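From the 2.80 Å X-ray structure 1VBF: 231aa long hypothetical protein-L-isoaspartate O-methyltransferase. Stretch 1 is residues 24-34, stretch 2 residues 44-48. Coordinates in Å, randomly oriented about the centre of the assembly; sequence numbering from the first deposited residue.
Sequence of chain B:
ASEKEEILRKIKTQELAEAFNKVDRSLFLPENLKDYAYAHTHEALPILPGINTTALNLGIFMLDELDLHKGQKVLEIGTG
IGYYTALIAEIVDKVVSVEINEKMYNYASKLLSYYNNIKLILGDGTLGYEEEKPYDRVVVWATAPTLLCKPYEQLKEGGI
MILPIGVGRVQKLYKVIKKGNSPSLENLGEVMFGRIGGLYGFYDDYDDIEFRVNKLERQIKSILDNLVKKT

Stretch 1 24-34: DRSLFLPENLK
Stretch 2 44-48: ALPIL

Residues 24-34 form a compact run of turns laid against a short strand, 45-48, of the same chain, and what joins them is almost wholly apolar side-chain packing. No direct hydrogen bond crosses between them, and about 260 Å² is buried, both sides summed. The register runs antiparallel in sense: Leu33 CA lies 7.7 Å from Leu45 CA, and Pro30 CA lies 8.0 Å from Ile47 CA. At that spacing the backbones are too far apart for sheet pairing, and side chains fill the gap.

The first stretch holds its shape with local bonds. Asp24 (chi1 t, -179°) turns its carboxylate back over the start of a 3-10 segment around Arg25 and Ser26, where OD1 accepts from Ser26 N at 3.1 Å and from Ser26 OG at 2.6 Å; the p rotamer of Ser26 (56°) brings the hydroxyl to it. Leu27 N bonds to Asp24 O at 2.9 Å, and Phe28 N to Arg25 O at 3.2 Å. Leu29 then extends (phi/psi -99/144), as does Pro30 (-63/176), before a type I turn from Glu31 to Lys34, closed by Lys34 N to Glu31 O at 3.1 Å. Central residues Asn32 (-51/-27) and Leu33 (-108/12) have typical type I angles. A long salt bridge, Lys34 NZ to Glu31 OE2 at 3.7 Å, links the side chains at the turn's two ends.

Leu33 is the hub. Its CA-to-CB bond points toward the strand, and the m,t rotamer (-64°, 174°) delivers both methyls there: CD1 lies 3.6 Å from Leu45 CB, 3.8 Å from Ile47 CD1 and 3.4 Å from Pro46 O, while CD2 reaches Pro46 CD at 4.2 Å. One branched side chain thus touches three consecutive strand residues.

Leu45 answers with the largest covered area of the contact, 72 Å². It too points toward its partner stretch and is m,t, with chi1 at -41° and chi2 at 178°. Its CD1 meets Leu29 CD2 at 3.9 Å and Arg25 NH2 at 3.5 Å. Arg25 gets there with chi1 to chi3 all t (-177°, 162°, 177°) and chi4 at -103°; the methyl approaches its guanidinium obliquely, a van der Waals contact, while NH1 is hydrogen-bonded elsewhere in the structure. Leu29 starts sideways, but its m,t rotamer (-69°, 168°) brings its end nearer.

Ile47 likewise leaves its backbone (-121/-46) sideways. With chi1 and chi2 both m (-56°, -60°), its CD1 comes to 4.2 Å from Pro30 CD and also packs on Leu33, as above. Both Pro30 and Pro46 have C-gamma exo rings.

The polar link is indirect. Pro46 O accepts a hydrogen bond from a water at 2.6 Å from the water oxygen, and that water accepts a weak bond from Asn32 ND2, its oxygen 3.4 Å away; chi1 p (51°) and chi2 -62° set the amide there. The rule is economical: local bonds fix the turns, and mostly apolar side chains, Leu33 and Leu45 foremost, bridge the gap.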

# COMPACT_ATOMS: atom_id res chain seq x y z
N ASP B 24 -31.62 -20.17 -25.04
CA ASP B 24 -30.31 -20.79 -25.20
C ASP B 24 -29.21 -19.75 -25.20
O ASP B 24 -28.96 -19.10 -26.21
CB ASP B 24 -30.29 -21.60 -26.51
CG ASP B 24 -28.97 -22.31 -26.74
OD1 ASP B 24 -28.13 -22.30 -25.81
OD2 ASP B 24 -28.77 -22.89 -27.83
N ARG B 25 -28.55 -19.60 -24.05
CA ARG B 25 -27.48 -18.62 -23.89
C ARG B 25 -26.28 -18.77 -24.85
O ARG B 25 -25.54 -17.83 -25.09
CB ARG B 25 -27.02 -18.62 -22.43
CG ARG B 25 -25.95 -17.59 -22.09
CD ARG B 25 -25.88 -17.36 -20.58
NE ARG B 25 -24.82 -16.42 -20.19
CZ ARG B 25 -23.64 -16.77 -19.67
NH1 ARG B 25 -23.36 -18.05 -19.46
NH2 ARG B 25 -22.73 -15.85 -19.39
N SER B 26 -26.08 -19.94 -25.43
CA SER B 26 -24.96 -20.06 -26.34
C SER B 26 -25.26 -19.29 -27.63
O SER B 26 -24.35 -18.98 -28.43
CB SER B 26 -24.69 -21.53 -26.65
OG SER B 26 -25.86 -22.14 -27.16
N LEU B 27 -26.54 -18.97 -27.83
CA LEU B 27 -26.97 -18.23 -29.00
C LEU B 27 -26.61 -16.74 -28.93
O LEU B 27 -26.73 -16.01 -29.92
CB LEU B 27 -28.49 -18.38 -29.20
CG LEU B 27 -29.02 -19.40 -30.23
CD1 LEU B 27 -28.06 -20.58 -30.45
CD2 LEU B 27 -30.39 -19.89 -29.74
N PHE B 28 -26.17 -16.27 -27.77
CA PHE B 28 -25.80 -14.88 -27.69
C PHE B 28 -24.32 -14.75 -27.44
O PHE B 28 -23.79 -13.64 -27.40
CB PHE B 28 -26.55 -14.19 -26.57
CG PHE B 28 -28.02 -14.29 -26.68
CD1 PHE B 28 -28.67 -15.49 -26.41
CD2 PHE B 28 -28.79 -13.17 -27.00
CE1 PHE B 28 -30.06 -15.58 -26.44
CE2 PHE B 28 -30.18 -13.24 -27.03
CZ PHE B 28 -30.82 -14.45 -26.74
N LEU B 29 -23.65 -15.89 -27.28
CA LEU B 29 -22.20 -15.91 -27.05
C LEU B 29 -21.41 -16.20 -28.32
O LEU B 29 -21.84 -17.00 -29.15
CB LEU B 29 -21.87 -16.95 -25.98
CG LEU B 29 -22.33 -16.64 -24.55
CD1 LEU B 29 -22.19 -17.89 -23.70
CD2 LEU B 29 -21.53 -15.48 -23.95
N PRO B 30 -20.23 -15.56 -28.48
CA PRO B 30 -19.37 -15.76 -29.65
C PRO B 30 -18.90 -17.21 -29.70
O PRO B 30 -19.16 -17.99 -28.78
CB PRO B 30 -18.19 -14.81 -29.41
CG PRO B 30 -18.68 -13.86 -28.39
CD PRO B 30 -19.58 -14.68 -27.51
N GLU B 31 -18.18 -17.57 -30.76
CA GLU B 31 -17.66 -18.92 -30.94
C GLU B 31 -16.70 -19.33 -29.81
O GLU B 31 -16.85 -20.38 -29.17
CB GLU B 31 -16.94 -18.99 -32.29
CG GLU B 31 -16.24 -20.31 -32.63
CD GLU B 31 -17.19 -21.50 -32.60
OE1 GLU B 31 -18.43 -21.27 -32.71
OE2 GLU B 31 -16.69 -22.65 -32.47
N ASN B 32 -15.70 -18.48 -29.59
CA ASN B 32 -14.68 -18.69 -28.56
C ASN B 32 -15.21 -19.01 -27.16
O ASN B 32 -14.56 -19.68 -26.38
CB ASN B 32 -13.77 -17.45 -28.50
CG ASN B 32 -14.57 -16.15 -28.36
OD1 ASN B 32 -15.37 -15.80 -29.24
ND2 ASN B 32 -14.38 -15.45 -27.26
N LEU B 33 -16.41 -18.53 -26.85
CA LEU B 33 -17.00 -18.71 -25.52
C LEU B 33 -18.17 -19.70 -25.43
O LEU B 33 -18.87 -19.76 -24.42
CB LEU B 33 -17.48 -17.36 -24.99
CG LEU B 33 -16.45 -16.26 -24.71
CD1 LEU B 33 -17.16 -14.98 -24.34
CD2 LEU B 33 -15.55 -16.69 -23.59
N LYS B 34 -18.38 -20.48 -26.48
CA LYS B 34 -19.49 -21.42 -26.50
C LYS B 34 -19.51 -22.36 -25.31
O LYS B 34 -20.57 -22.67 -24.76
CB LYS B 34 -19.45 -22.23 -27.79
CG LYS B 34 -18.20 -23.11 -27.95
CD LYS B 34 -18.35 -23.96 -29.20
CE LYS B 34 -17.27 -24.99 -29.34
NZ LYS B 34 -17.47 -25.74 -30.62
N ALA B 44 -17.05 -13.75 -15.44
CA ALA B 44 -17.54 -12.75 -16.38
C ALA B 44 -16.80 -13.06 -17.66
O ALA B 44 -15.61 -13.33 -17.62
CB ALA B 44 -17.20 -11.35 -15.91
N LEU B 45 -17.50 -13.01 -18.79
CA LEU B 45 -16.91 -13.34 -20.07
C LEU B 45 -16.51 -12.11 -20.91
O LEU B 45 -17.23 -11.10 -20.97
CB LEU B 45 -17.87 -14.26 -20.85
CG LEU B 45 -18.53 -15.34 -19.95
CD1 LEU B 45 -19.52 -16.20 -20.74
CD2 LEU B 45 -17.45 -16.19 -19.31
N PRO B 46 -15.34 -12.18 -21.55
CA PRO B 46 -14.77 -11.13 -22.39
C PRO B 46 -15.50 -11.02 -23.71
O PRO B 46 -15.61 -12.00 -24.44
CB PRO B 46 -13.33 -11.60 -22.61
CG PRO B 46 -13.10 -12.59 -21.54
CD PRO B 46 -14.40 -13.30 -21.43
N ILE B 47 -15.98 -9.82 -24.02
CA ILE B 47 -16.69 -9.59 -25.28
C ILE B 47 -15.99 -8.50 -26.09
O ILE B 47 -15.78 -8.64 -27.29
CB ILE B 47 -18.12 -9.16 -25.01
CG1 ILE B 47 -18.82 -10.21 -24.15
CG2 ILE B 47 -18.83 -8.94 -26.34
CD1 ILE B 47 -18.86 -11.56 -24.81
N LEU B 48 -15.64 -7.42 -25.42
CA LEU B 48 -14.95 -6.31 -26.06
C LEU B 48 -13.86 -5.80 -25.12
O LEU B 48 -13.94 -5.99 -23.92
CB LEU B 48 -15.93 -5.17 -26.36
CG LEU B 48 -16.87 -5.32 -27.56
CD1 LEU B 48 -17.73 -4.06 -27.71
CD2 LEU B 48 -16.04 -5.55 -28.83
O HOH W 1 -14.25 -12.13 -26.60